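Local structure of 11S globulin subunit beta (Cucurbita maxima, 2E9Q) at residues Ser206-Ile209 against Phe210-Phe213; Gln169-Pro172 against Tyr173-Phe177. The protein serves as a nutrient reservoir in pumpkin seeds, an 11S globulin whose subunits, each an acidic and a basic chain joined by a disulfide, assemble into hexamers. All coordinates share one frame; numbering follows the deposited sequence. Where two conformers were deposited one is given.

Contact 1 of 2, residues Ser206-Ile209 against Phe210-Phe213; sequences SGNI and FSGF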
loop_
_atom_site.group_PDB
_atom_site.type_symbol
_atom_site.label_atom_id
_atom_site.label_comp_id
_atom_site.label_asym_id
_atom_site.label_seq_id
_atom_site.Cartn_x
_atom_site.Cartn_y
_atom_site.Cartn_z
ATOM N N SER A 206 -19.410 -15.187 22.384
ATOM C CA SER A 206 -18.399 -14.131 22.309
ATOM C C SER A 206 -18.180 -13.343 23.594
ATOM O O SER A 206 -19.120 -12.820 24.187
ATOM C CB SER A 206 -18.737 -13.161 21.174
ATOM O OG SER A 206 -19.822 -12.327 21.531
ATOM N N GLY A 207 -16.921 -13.246 24.005
ATOM C CA GLY A 207 -16.599 -12.525 25.220
ATOM C C GLY A 207 -15.462 -11.537 25.055
ATOM O O GLY A 207 -15.152 -11.117 23.950
ATOM N N ASN A 208 -14.848 -11.156 26.168
ATOM C CA ASN A 208 -13.736 -10.214 26.147
ATOM C C ASN A 208 -12.455 -11.026 25.941
ATOM O O ASN A 208 -12.489 -12.251 26.013
ATOM C CB ASN A 208 -13.692 -9.428 27.464
ATOM C CG ASN A 208 -13.518 -10.325 28.675
ATOM O OD1 ASN A 208 -12.644 -11.197 28.701
ATOM N ND2 ASN A 208 -14.346 -10.110 29.690
ATOM N N ILE A 209 -11.328 -10.361 25.704
ATOM C CA ILE A 209 -10.073 -11.084 25.455
ATOM C C ILE A 209 -9.585 -12.026 26.546
ATOM O O ILE A 209 -8.823 -12.948 26.268
ATOM C CB ILE A 209 -8.916 -10.122 25.152
ATOM C CG1 ILE A 209 -8.668 -9.216 26.369
ATOM C CG2 ILE A 209 -9.226 -9.339 23.886
ATOM C CD1 ILE A 209 -7.520 -8.258 26.205
ATOM N N PHE A 210 -10.008 -11.808 27.786
ATOM C CA PHE A 210 -9.553 -12.677 28.865
ATOM C C PHE A 210 -10.340 -13.973 28.966
ATOM O O PHE A 210 -9.804 -14.981 29.407
ATOM C CB PHE A 210 -9.596 -11.932 30.207
ATOM C CG PHE A 210 -8.711 -10.732 30.246
ATOM C CD1 PHE A 210 -9.247 -9.458 30.342
ATOM C CD2 PHE A 210 -7.330 -10.869 30.101
ATOM C CE1 PHE A 210 -8.426 -8.330 30.285
ATOM C CE2 PHE A 210 -6.500 -9.747 30.042
ATOM C CZ PHE A 210 -7.054 -8.477 30.133
ATOM N N SER A 211 -11.604 -13.959 28.545
ATOM C CA SER A 211 -12.418 -15.168 28.641
ATOM C C SER A 211 -11.917 -16.310 27.781
ATOM O O SER A 211 -12.384 -17.438 27.918
ATOM C CB SER A 211 -13.897 -14.877 28.335
ATOM O OG SER A 211 -14.103 -14.413 27.018
ATOM N N GLY A 212 -10.951 -16.036 26.912
ATOM C CA GLY A 212 -10.406 -17.089 26.074
ATOM C C GLY A 212 -9.180 -17.781 26.657
ATOM O O GLY A 212 -8.714 -18.776 26.107
ATOM N N PHE A 213 -8.651 -17.270 27.768
ATOM C CA PHE A 213 -7.466 -17.871 28.402
ATOM C C PHE A 213 -7.806 -18.767 29.598
ATOM O O PHE A 213 -8.806 -18.556 30.286
ATOM C CB PHE A 213 -6.493 -16.781 28.885
ATOM C CG PHE A 213 -5.739 -16.093 27.778
ATOM C CD1 PHE A 213 -4.748 -16.761 27.069
ATOM C CD2 PHE A 213 -6.027 -14.772 27.442
ATOM C CE1 PHE A 213 -4.057 -16.131 26.043
ATOM C CE2 PHE A 213 -5.333 -14.132 26.412
ATOM C CZ PHE A 213 -4.352 -14.813 25.715
#
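Two oxygens of Asn208, one on the side chain and one on the backbone, share the hydrogen-bond donors of the turn that follows. Asn208 OD1 accepts from Ser211 N at 3.0 Å with an N-H...O angle of 142°, and more weakly from Phe210 N at 2.9 Å. Its reach depends on CG sitting between the backbone N and the carbonyl carbon (chi1 60°), which brings OD1 round to the NH groups of the residues ahead. The other end of that amide is held too, since ND2 donates to Gly181 O. Asn208 O takes Ser211 N at 3.2 Å from above the carbonyl plane and Ser211 OG at 2.9 Å in that plane, on a lone pair. Ser211 N is therefore divided between both oxygens. Gly207 CA lies 3.6 Å from Ser211 OG.

Apolar contact is made by neighbours: Ile209 lies alongside Phe210, with Ile209 CG1 3.9 Å from the ring centroid and 7° off its normal, a CH-pi contact over one face, while Ile209 CD1 reaches Phe210 CZ at 4.0 Å. Phe222 meets the same ring nearly perpendicularly, and Tyr429 of the second subunit packs on it. Were Phe210 an alanine, Ile209 CG1 would probably lose its aromatic face, and a gap would be likely to open beside Phe222 and Tyr429 of the second subunit.

The weak bond from Phe210 N to Asn208 OD1 makes an Asx turn, which the bonds from Ser211 N, three residues on, combine with the type I beta turn from Asn208 to Ser211; a second type I turn, Phe210 to Phe213, leads on toward helix 215-222.

Contact 2 of 2, residues Gln169-Pro172 against Tyr173-Phe177; sequences QIDP and YLRKF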
loop_
_atom_site.group_PDB
_atom_site.type_symbol
_atom_site.label_atom_id
_atom_site.label_comp_id
_atom_site.label_asym_id
_atom_site.label_seq_id
_atom_site.Cartn_x
_atom_site.Cartn_y
_atom_site.Cartn_z
ATOM N N GLN A 169 -3.453 -5.118 8.804
ATOM C CA GLN A 169 -2.780 -6.135 8.006
ATOM C C GLN A 169 -3.528 -7.464 7.957
ATOM O O GLN A 169 -3.014 -8.441 7.413
ATOM C CB GLN A 169 -1.369 -6.391 8.542
ATOM C CG GLN A 169 -0.487 -5.149 8.643
ATOM C CD GLN A 169 0.982 -5.506 8.859
ATOM O OE1 GLN A 169 1.329 -6.679 9.016
ATOM N NE2 GLN A 169 1.846 -4.497 8.871
ATOM N N ILE A 170 -4.726 -7.514 8.530
ATOM C CA ILE A 170 -5.480 -8.758 8.520
ATOM C C ILE A 170 -6.321 -8.878 7.252
ATOM O O ILE A 170 -5.830 -9.325 6.216
ATOM C CB ILE A 170 -6.398 -8.870 9.748
ATOM C CG1 ILE A 170 -5.577 -8.689 11.027
ATOM C CG2 ILE A 170 -7.080 -10.234 9.756
ATOM C CD1 ILE A 170 -6.418 -8.527 12.269
ATOM N N ASP A 171 -7.589 -8.491 7.344
ATOM C CA ASP A 171 -8.492 -8.549 6.199
ATOM C C ASP A 171 -9.462 -7.380 6.324
ATOM O O ASP A 171 -9.529 -6.743 7.373
ATOM C CB ASP A 171 -9.227 -9.900 6.164
ATOM C CG ASP A 171 -10.109 -10.113 7.364
ATOM O OD1 ASP A 171 -10.489 -11.278 7.624
ATOM O OD2 ASP A 171 -10.431 -9.117 8.046
ATOM N N PRO A 172 -10.240 -7.097 5.267
ATOM C CA PRO A 172 -11.208 -5.992 5.234
ATOM C C PRO A 172 -12.383 -6.100 6.187
ATOM O O PRO A 172 -13.425 -5.483 5.970
ATOM C CB PRO A 172 -11.650 -5.977 3.778
ATOM C CG PRO A 172 -11.677 -7.436 3.459
ATOM C CD PRO A 172 -10.371 -7.928 4.055
ATOM N N TYR A 173 -12.202 -6.860 7.254
ATOM C CA TYR A 173 -13.251 -7.058 8.234
ATOM C C TYR A 173 -12.880 -6.500 9.615
ATOM O O TYR A 173 -11.823 -6.792 10.173
ATOM C CB TYR A 173 -13.591 -8.548 8.338
ATOM C CG TYR A 173 -14.266 -9.092 7.096
ATOM C CD1 TYR A 173 -15.543 -8.673 6.740
ATOM C CD2 TYR A 173 -13.620 -10.008 6.268
ATOM C CE1 TYR A 173 -16.165 -9.148 5.591
ATOM C CE2 TYR A 173 -14.232 -10.491 5.114
ATOM C CZ TYR A 173 -15.504 -10.057 4.782
ATOM O OH TYR A 173 -16.117 -10.535 3.644
ATOM N N LEU A 174 -13.769 -5.658 10.133
ATOM C CA LEU A 174 -13.594 -4.992 11.410
ATOM C C LEU A 174 -13.685 -5.925 12.626
ATOM O O LEU A 174 -14.622 -6.716 12.763
ATOM C CB LEU A 174 -14.619 -3.862 11.511
ATOM C CG LEU A 174 -14.454 -2.831 12.623
ATOM C CD1 LEU A 174 -13.079 -2.216 12.519
ATOM C CD2 LEU A 174 -15.538 -1.769 12.502
ATOM N N ARG A 175 -12.688 -5.829 13.498
ATOM C CA ARG A 175 -12.617 -6.648 14.700
ATOM C C ARG A 175 -12.369 -5.737 15.906
ATOM O O ARG A 175 -11.469 -4.900 15.883
ATOM C CB ARG A 175 -11.468 -7.657 14.585
ATOM C CG ARG A 175 -11.527 -8.575 13.368
ATOM C CD ARG A 175 -10.378 -9.575 13.376
ATOM N NE ARG A 175 -10.512 -10.616 12.356
ATOM C CZ ARG A 175 -10.495 -10.397 11.045
ATOM N NH1 ARG A 175 -10.350 -9.165 10.572
ATOM N NH2 ARG A 175 -10.620 -11.416 10.201
ATOM N N LYS A 176 -13.164 -5.878 16.959
ATOM C CA LYS A 176 -12.915 -5.073 18.140
ATOM C C LYS A 176 -12.676 -5.981 19.341
ATOM O O LYS A 176 -13.513 -6.810 19.690
ATOM C CB LYS A 176 -14.056 -4.085 18.414
ATOM C CG LYS A 176 -13.671 -3.094 19.510
ATOM C CD LYS A 176 -14.587 -1.901 19.643
ATOM C CE LYS A 176 -14.228 -1.129 20.919
ATOM N NZ LYS A 176 -15.085 0.047 21.148
ATOM N N PHE A 177 -11.501 -5.831 19.947
ATOM C CA PHE A 177 -11.080 -6.616 21.109
ATOM C C PHE A 177 -11.388 -5.867 22.408
ATOM O O PHE A 177 -10.733 -4.868 22.730
ATOM C CB PHE A 177 -9.564 -6.898 21.050
ATOM C CG PHE A 177 -9.114 -7.594 19.791
ATOM C CD1 PHE A 177 -9.135 -6.934 18.566
ATOM C CD2 PHE A 177 -8.687 -8.915 19.828
ATOM C CE1 PHE A 177 -8.738 -7.585 17.389
ATOM C CE2 PHE A 177 -8.288 -9.575 18.651
ATOM C CZ PHE A 177 -8.317 -8.904 17.436
#
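Arg175 meets the carboxylate of Asp171 end-on, with one terminal nitrogen for each oxygen: NH2 to OD1 at 2.6 Å and NH1 to OD2 at 2.5 Å. Both bonds are nearly straight and both oxygens lie within a few degrees of the guanidinium plane, although the two flat groups are turned 35° apart. Arg175 was modelled in two conformers, as was Tyr173, and this geometry is that of the ones described. The main chain also binds the carboxylate: Tyr173 N donates to Asp171 OD2 at 3.0 Å, closing an Asx turn, and approaches from the face opposite to NH1. With two donors on one oxygen, the negative charge is probably well stabilised.

An aliphatic branch and a ring edge border the pair. Ile170 CG2 sits over one face of the guanidinium, 3.5 Å from Arg175 NH1, while in the conformer described Asp171 OD1 lies at the Tyr173 ring edge, 3.6 Å from its CD2.

In the second shell, Cys27 N of the second subunit donates to Asp171 OD1, tying the bridge to the subunit interface. Asn168 fixes the approach to the turn through Ile170 N and Asp171 O, and Asn82 bonds Tyr173 O and Arg175 N. Leu174 turns away to pack on Asn64 and Ile66 of strand 63-70. Residues 169-175 lie in the loop after strand 155-162, and 176-177 begin strand 176-178, which pairs antiparallel with strand 74-81.

Overall arrangement
Contact 2 comes first along the chain and contact 1 follows, joined by strand 176-178 and a loop that is partly unmodelled. Their centres are 17 Å apart, yet they touch where Ile209 CG2 packs on Phe177 CB at 3.8 Å, and Ile209 also forms backbone hydrogen bonds with Tyr178. The later segment thus returns to the strand at which contact 2 ends. Both lie in the N-terminal cupin region, contact 2 about 17 Å and contact 1 about 28 Å from the chain centre. Both also meet the second subunit, largely in its C-terminal cupin range (Val384, Gly363, Asn361, Gln381), consistent with head-to-tail association of neighbouring subunits.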